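Local atomic coordinates of extracellular ligand-binding receptor (PDB entry 4ZPJ), a protein that probably binds a small solute outside the cell and delivers it to an ABC transporter, as a periplasmic-binding-protein-type receptor that also binds zinc. Residues G73-A85 with V337-A349. Numbering follows the deposited sequence.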
ATOM      1  N   GLY A  73      11.679   1.463   1.334  1.00 38.11           N
ATOM      2  CA  GLY A  73      11.020   0.146   1.249  1.00 38.42           C
ATOM      3  C   GLY A  73      10.639  -0.185  -0.180  1.00 39.03           C
ATOM      4  O   GLY A  73      10.813  -1.299  -0.650  1.00 39.15           O
ATOM      5  N   ASN A  74      10.121   0.816  -0.879  1.00 39.18           N
ATOM      6  CA  ASN A  74       9.760   0.651  -2.242  1.00 38.19           C
ATOM      7  C   ASN A  74      11.029   0.291  -3.065  1.00 39.78           C
ATOM      8  O   ASN A  74      10.984  -0.609  -3.909  1.00 38.89           O
ATOM      9  CB  ASN A  74       9.056   1.916  -2.764  1.00 37.38           C
ATOM     10  CG  ASN A  74       7.524   1.913  -2.544  1.00 37.13           C
ATOM     11  OD1 ASN A  74       6.931   1.035  -1.906  1.00 39.33           O
ATOM     12  ND2 ASN A  74       6.888   2.875  -3.125  1.00 37.03           N
ATOM     13  N   LEU A  75      12.142   0.990  -2.804  1.00 38.15           N
ATOM     14  CA  LEU A  75      13.356   0.785  -3.553  1.00 36.76           C
ATOM     15  C   LEU A  75      13.946  -0.578  -3.292  1.00 36.57           C
ATOM     16  O   LEU A  75      14.388  -1.242  -4.224  1.00 38.71           O
ATOM     17  CB  LEU A  75      14.371   1.916  -3.304  1.00 36.35           C
ATOM     18  CG  LEU A  75      15.718   1.873  -3.956  1.00 37.44           C
ATOM     19  CD1 LEU A  75      15.569   1.875  -5.457  1.00 38.05           C
ATOM     20  CD2 LEU A  75      16.607   3.034  -3.482  1.00 39.49           C
ATOM     21  N   ARG A  76      13.927  -1.038  -2.060  1.00 37.93           N
ATOM     22  CA  ARG A  76      14.344  -2.430  -1.795  1.00 38.29           C
ATOM     23  C   ARG A  76      13.526  -3.478  -2.527  1.00 39.90           C
ATOM     24  O   ARG A  76      14.075  -4.438  -3.063  1.00 41.50           O
ATOM     25  CB  ARG A  76      14.256  -2.745  -0.314  1.00 39.00           C
ATOM     26  CG  ARG A  76      15.264  -1.982   0.535  1.00 40.34           C
ATOM     27  CD  ARG A  76      15.196  -2.413   1.996  1.00 40.34           C
ATOM     28  NE  ARG A  76      13.899  -2.227   2.622  1.00 38.40           N
ATOM     29  CZ  ARG A  76      13.597  -1.258   3.508  1.00 41.28           C
ATOM     30  NH1 ARG A  76      14.495  -0.322   3.890  1.00 42.24           N
ATOM     31  NH2 ARG A  76      12.374  -1.206   4.023  1.00 38.43           N
ATOM     32  N   GLY A  77      12.208  -3.347  -2.537  1.00 42.24           N
ATOM     33  CA  GLY A  77      11.370  -4.350  -3.250  1.00 40.51           C
ATOM     34  C   GLY A  77      11.649  -4.359  -4.756  1.00 38.45           C
ATOM     35  O   GLY A  77      11.777  -5.393  -5.398  1.00 36.50           O
ATOM     36  N   LEU A  78      11.719  -3.169  -5.301  1.00 37.21           N
ATOM     37  CA  LEU A  78      11.907  -2.948  -6.719  1.00 37.98           C
ATOM     38  C   LEU A  78      13.224  -3.522  -7.217  1.00 36.90           C
ATOM     39  O   LEU A  78      13.220  -4.220  -8.234  1.00 37.19           O
ATOM     40  CB  LEU A  78      11.810  -1.457  -6.917  1.00 41.68           C
ATOM     41  CG  LEU A  78      11.700  -0.674  -8.190  1.00 48.70           C
ATOM     42  CD1 LEU A  78      12.949  -0.895  -9.006  1.00 54.09           C
ATOM     43  CD2 LEU A  78      10.405  -0.944  -8.942  1.00 50.21           C
ATOM     44  N   THR A  79      14.340  -3.278  -6.512  1.00 36.59           N
ATOM     45  CA  THR A  79      15.617  -3.770  -6.975  1.00 40.47           C
ATOM     46  C   THR A  79      15.757  -5.264  -6.794  1.00 40.23           C
ATOM     47  O   THR A  79      16.345  -5.913  -7.623  1.00 48.15           O
ATOM     48  CB  THR A  79      16.828  -3.060  -6.325  1.00 40.57           C
ATOM     49  OG1 THR A  79      16.675  -3.023  -4.902  1.00 41.13           O
ATOM     50  CG2 THR A  79      16.881  -1.673  -6.820  1.00 40.14           C
ATOM     51  N   LEU A  80      15.239  -5.791  -5.702  1.00 38.58           N
ATOM     52  CA  LEU A  80      15.164  -7.220  -5.539  1.00 42.55           C
ATOM     53  C   LEU A  80      14.475  -7.912  -6.730  1.00 40.02           C
ATOM     54  O   LEU A  80      14.993  -8.904  -7.209  1.00 40.06           O
ATOM     55  CB  LEU A  80      14.435  -7.553  -4.239  1.00 42.83           C
ATOM     56  CG  LEU A  80      14.373  -9.043  -4.016  1.00 45.33           C
ATOM     57  CD1 LEU A  80      15.778  -9.569  -3.816  1.00 51.84           C
ATOM     58  CD2 LEU A  80      13.521  -9.406  -2.824  1.00 44.61           C
ATOM     59  N   ALA A  81      13.363  -7.360  -7.234  1.00 38.10           N
ATOM     60  CA  ALA A  81      12.649  -7.969  -8.395  1.00 39.27           C
ATOM     61  C   ALA A  81      13.413  -7.831  -9.640  1.00 41.16           C
ATOM     62  O   ALA A  81      13.470  -8.772 -10.404  1.00 41.09           O
ATOM     63  CB  ALA A  81      11.311  -7.347  -8.635  1.00 39.23           C
ATOM     64  N   LEU A  82      14.023  -6.667  -9.865  1.00 41.19           N
ATOM     65  CA  LEU A  82      14.763  -6.520 -11.086  1.00 42.32           C
ATOM     66  C   LEU A  82      16.022  -7.399 -11.102  1.00 42.54           C
ATOM     67  O   LEU A  82      16.386  -7.957 -12.136  1.00 43.88           O
ATOM     68  CB  LEU A  82      15.085  -5.050 -11.384  1.00 44.80           C
ATOM     69  CG  LEU A  82      13.780  -4.281 -11.655  1.00 47.48           C
ATOM     70  CD1 LEU A  82      13.976  -2.778 -11.661  1.00 48.44           C
ATOM     71  CD2 LEU A  82      13.128  -4.730 -12.946  1.00 48.50           C
ATOM     72  N   ASP A  83      16.665  -7.562  -9.967  1.00 41.84           N
ATOM     73  CA  ASP A  83      17.788  -8.483  -9.880  1.00 45.21           C
ATOM     74  C   ASP A  83      17.412  -9.951 -10.094  1.00 47.19           C
ATOM     75  O   ASP A  83      18.154 -10.669 -10.727  1.00 45.12           O
ATOM     76  CB  ASP A  83      18.535  -8.307  -8.544  1.00 49.09           C
ATOM     77  CG  ASP A  83      19.319  -7.017  -8.497  1.00 51.03           C
ATOM     78  OD1 ASP A  83      19.386  -6.420  -9.582  1.00 53.80           O
ATOM     79  OD2 ASP A  83      19.909  -6.611  -7.445  1.00 51.62           O
ATOM     80  N   GLN A  84      16.256 -10.403  -9.604  1.00 49.00           N
ATOM     81  CA  GLN A  84      15.871 -11.811  -9.856  1.00 49.38           C
ATOM     82  C   GLN A  84      15.684 -12.078 -11.327  1.00 51.39           C
ATOM     83  O   GLN A  84      15.932 -13.186 -11.786  1.00 49.03           O
ATOM     84  CB  GLN A  84      14.589 -12.184  -9.164  1.00 47.41           C
ATOM     85  CG  GLN A  84      14.734 -12.153  -7.699  1.00 50.45           C
ATOM     86  CD  GLN A  84      13.474 -12.565  -7.012  1.00 53.15           C
ATOM     87  OE1 GLN A  84      13.560 -13.270  -6.033  1.00 58.78           O
ATOM     88  NE2 GLN A  84      12.294 -12.182  -7.547  1.00 52.37           N
ATOM     89  N   ALA A  85      15.226 -11.049 -12.039  1.00 54.22           N
ATOM     90  CA  ALA A  85      15.090 -11.073 -13.482  1.00 54.46           C
ATOM     91  C   ALA A  85      16.415 -10.845 -14.223  1.00 55.70           C
ATOM     92  O   ALA A  85      16.434 -10.848 -15.438  1.00 60.94           O
ATOM     93  CB  ALA A  85      14.088 -10.004 -13.889  1.00 53.80           C
ATOM     94  N   VAL A 337       5.497  -1.853   2.196  1.00 35.94           N
ATOM     95  CA  VAL A 337       6.202  -1.058   1.238  1.00 38.88           C
ATOM     96  C   VAL A 337       7.253  -1.848   0.432  1.00 36.85           C
ATOM     97  O   VAL A 337       7.505  -1.526  -0.713  1.00 39.70           O
ATOM     98  CB  VAL A 337       6.832   0.203   1.892  1.00 41.45           C
ATOM     99  CG1 VAL A 337       5.718   1.097   2.428  1.00 43.82           C
ATOM    100  CG2 VAL A 337       7.807  -0.180   3.025  1.00 46.53           C
ATOM    101  N   ASP A 338       7.891  -2.824   1.044  1.00 36.90           N
ATOM    102  CA  ASP A 338       8.799  -3.719   0.340  1.00 36.48           C
ATOM    103  C   ASP A 338       7.989  -4.529  -0.625  1.00 36.18           C
ATOM    104  O   ASP A 338       8.415  -4.742  -1.731  1.00 36.13           O
ATOM    105  CB  ASP A 338       9.536  -4.680   1.282  1.00 37.37           C
ATOM    106  CG  ASP A 338      10.206  -3.968   2.489  1.00 40.63           C
ATOM    107  OD1 ASP A 338      11.204  -3.257   2.307  1.00 38.65           O
ATOM    108  OD2 ASP A 338       9.753  -4.199   3.630  1.00 43.35           O
ATOM    109  N   TYR A 339       6.812  -5.006  -0.201  1.00 36.17           N
ATOM    110  CA  TYR A 339       5.977  -5.820  -1.053  1.00 31.53           C
ATOM    111  C   TYR A 339       5.554  -5.049  -2.303  1.00 34.15           C
ATOM    112  O   TYR A 339       5.615  -5.558  -3.474  1.00 34.61           O
ATOM    113  CB  TYR A 339       4.731  -6.317  -0.276  1.00 31.38           C
ATOM    114  CG  TYR A 339       3.688  -6.899  -1.216  1.00 32.15           C
ATOM    115  CD1 TYR A 339       3.845  -8.143  -1.772  1.00 32.44           C
ATOM    116  CD2 TYR A 339       2.598  -6.135  -1.623  1.00 32.68           C
ATOM    117  CE1 TYR A 339       2.883  -8.665  -2.654  1.00 34.81           C
ATOM    118  CE2 TYR A 339       1.671  -6.614  -2.549  1.00 32.00           C
ATOM    119  CZ  TYR A 339       1.787  -7.872  -3.041  1.00 32.86           C
ATOM    120  OH  TYR A 339       0.813  -8.326  -3.929  1.00 31.63           O
ATOM    121  N   ALA A 340       5.095  -3.828  -2.072  1.00 32.47           N
ATOM    122  CA  ALA A 340       4.559  -3.008  -3.156  1.00 34.41           C
ATOM    123  C   ALA A 340       5.631  -2.628  -4.195  1.00 35.26           C
ATOM    124  O   ALA A 340       5.356  -2.675  -5.399  1.00 36.41           O
ATOM    125  CB  ALA A 340       3.885  -1.754  -2.597  1.00 35.54           C
ATOM    126  N   GLY A 341       6.849  -2.330  -3.735  1.00 35.00           N
ATOM    127  CA  GLY A 341       8.015  -2.163  -4.615  1.00 34.03           C
ATOM    128  C   GLY A 341       8.356  -3.407  -5.428  1.00 33.73           C
ATOM    129  O   GLY A 341       8.632  -3.342  -6.633  1.00 32.43           O
ATOM    130  N   TYR A 342       8.314  -4.547  -4.783  1.00 32.09           N
ATOM    131  CA  TYR A 342       8.550  -5.800  -5.460  1.00 34.98           C
ATOM    132  C   TYR A 342       7.570  -6.059  -6.634  1.00 34.52           C
ATOM    133  O   TYR A 342       7.953  -6.404  -7.732  1.00 36.90           O
ATOM    134  CB  TYR A 342       8.491  -6.918  -4.419  1.00 35.40           C
ATOM    135  CG  TYR A 342       8.772  -8.242  -5.015  1.00 38.83           C
ATOM    136  CD1 TYR A 342      10.082  -8.606  -5.344  1.00 42.19           C
ATOM    137  CD2 TYR A 342       7.742  -9.136  -5.279  1.00 36.41           C
ATOM    138  CE1 TYR A 342      10.374  -9.836  -5.916  1.00 41.68           C
ATOM    139  CE2 TYR A 342       8.025 -10.338  -5.889  1.00 41.90           C
ATOM    140  CZ  TYR A 342       9.335 -10.687  -6.188  1.00 43.39           C
ATOM    141  OH  TYR A 342       9.560 -11.913  -6.749  1.00 42.85           O
ATOM    142  N   ILE A 343       6.299  -5.822  -6.410  1.00 35.86           N
ATOM    143  CA  ILE A 343       5.289  -5.940  -7.465  1.00 33.36           C
ATOM    144  C   ILE A 343       5.579  -4.928  -8.582  1.00 33.59           C
ATOM    145  O   ILE A 343       5.391  -5.213  -9.779  1.00 34.33           O
ATOM    146  CB  ILE A 343       3.871  -5.700  -6.883  1.00 32.21           C
ATOM    147  CG1 ILE A 343       3.544  -6.705  -5.785  1.00 32.63           C
ATOM    148  CG2 ILE A 343       2.806  -5.692  -7.984  1.00 32.13           C
ATOM    149  CD1 ILE A 343       3.277  -8.126  -6.267  1.00 34.65           C
ATOM    150  N   GLY A 344       5.986  -3.724  -8.224  1.00 31.91           N
ATOM    151  CA  GLY A 344       6.442  -2.783  -9.261  1.00 32.88           C
ATOM    152  C   GLY A 344       7.487  -3.430 -10.206  1.00 35.38           C
ATOM    153  O   GLY A 344       7.431  -3.332 -11.438  1.00 33.70           O
ATOM    154  N   GLY A 345       8.505  -4.012  -9.607  1.00 37.33           N
ATOM    155  CA  GLY A 345       9.626  -4.506 -10.362  1.00 39.41           C
ATOM    156  C   GLY A 345       9.286  -5.711 -11.194  1.00 40.06           C
ATOM    157  O   GLY A 345       9.851  -5.860 -12.287  1.00 36.77           O
ATOM    158  N   ARG A 346       8.370  -6.543 -10.673  1.00 36.64           N
ATOM    159  CA  ARG A 346       7.930  -7.750 -11.372  1.00 40.08           C
ATOM    160  C   ARG A 346       7.075  -7.378 -12.571  1.00 38.39           C
ATOM    161  O   ARG A 346       7.207  -7.931 -13.642  1.00 37.16           O
ATOM    162  CB  ARG A 346       7.070  -8.663 -10.486  1.00 42.50           C
ATOM    163  CG  ARG A 346       7.752  -9.769  -9.753  1.00 49.07           C
ATOM    164  CD  ARG A 346       8.540 -10.763 -10.617  1.00 56.64           C
ATOM    165  NE  ARG A 346       7.748 -11.674 -11.425  1.00 54.53           N
ATOM    166  CZ  ARG A 346       7.077 -12.714 -10.945  1.00 56.39           C
ATOM    167  NH1 ARG A 346       7.054 -12.988  -9.650  1.00 57.44           N
ATOM    168  NH2 ARG A 346       6.415 -13.483 -11.774  1.00 56.53           N
ATOM    169  N   VAL A 347       6.182  -6.430 -12.375  1.00 35.23           N
ATOM    170  CA  VAL A 347       5.406  -5.897 -13.477  1.00 34.80           C
ATOM    171  C   VAL A 347       6.358  -5.428 -14.593  1.00 36.81           C
ATOM    172  O   VAL A 347       6.154  -5.744 -15.766  1.00 35.33           O
ATOM    173  CB  VAL A 347       4.568  -4.704 -13.005  1.00 35.26           C
ATOM    174  CG1 VAL A 347       4.093  -3.885 -14.176  1.00 35.74           C
ATOM    175  CG2 VAL A 347       3.396  -5.177 -12.142  1.00 33.93           C
ATOM    176  N   ILE A 348       7.411  -4.693 -14.222  1.00 35.98           N
ATOM    177  CA  ILE A 348       8.264  -4.078 -15.213  1.00 35.58           C
ATOM    178  C   ILE A 348       8.962  -5.187 -15.902  1.00 35.31           C
ATOM    179  O   ILE A 348       9.011  -5.225 -17.115  1.00 34.90           O
ATOM    180  CB  ILE A 348       9.283  -3.144 -14.560  1.00 37.54           C
ATOM    181  CG1 ILE A 348       8.572  -1.863 -14.156  1.00 38.28           C
ATOM    182  CG2 ILE A 348      10.395  -2.838 -15.513  1.00 38.52           C
ATOM    183  CD1 ILE A 348       9.342  -1.024 -13.203  1.00 37.54           C
ATOM    184  N   ALA A 349       9.443  -6.143 -15.115  1.00 37.45           N
ATOM    185  CA  ALA A 349      10.176  -7.296 -15.643  1.00 39.06           C
ATOM    186  C   ALA A 349       9.329  -8.154 -16.572  1.00 40.54           C
ATOM    187  O   ALA A 349       9.822  -8.610 -17.586  1.00 44.61           O
ATOM    188  CB  ALA A 349      10.746  -8.139 -14.509  1.00 40.15           C
TER
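Tyr342 lays its ring alongside helix 68-84, as a knob in a hole made by Gly77, Leu80, Ala81 and Gln84. With CG anti to the backbone N (chi1 -178°), the ring runs along its neighbour rather than into it. Ala81 CB packs 3.7 Å from Tyr342 CD1, a methyl small enough to keep the backbones near. At the far end, the extended chain of Gln84 brings NE2 to the ring edge, where it donates to Tyr342 OH at 2.9 Å; amide and ring planes stand 80° apart.

Glycines explain how close the helices come, their axes 6.2 Å apart and crossing at -38°. Gly77 meets Gly341 backbone to backbone, Gly73 lies against Val337 and Asp338, and Gly345 lies beneath Leu78 and Ala81; with no side chain at these places the backbones can approach, so CA-H...O contacts form in both directions: Gly341 CA lies 3.4 Å from Asn74 O, while Gly77 CA lies 3.3 Å from Asp338 O. Leu78 fills the complementary hole among Gly341, Gly344, Gly345 and Ile348, its CD2 over the bare backbone at Gly345 N. Farther along, Leu82 CD2 rests 3.5 Å from Gly345 O and meets Ile348 obliquely, and the small Ala85 and Ala349 meet through their methyls.

A salt bridge closes the other end. The bent chain of Arg76 presents its guanidinium side-on, and NE and NH2 both donate to Asp338 OD1, each at 2.9 Å. Asp338 OD2 instead accepts from Gly335 N, which should help fix the carboxylate's rotation.

The pair belongs to the lobe built on the mixed sheet: Leu75 packs on strands 55-61 and 92-100, Leu82 on 92-100, and Ile348 on 55-61, while helix 316-328 borders Arg76, Asp338, Tyr342 and Gln84.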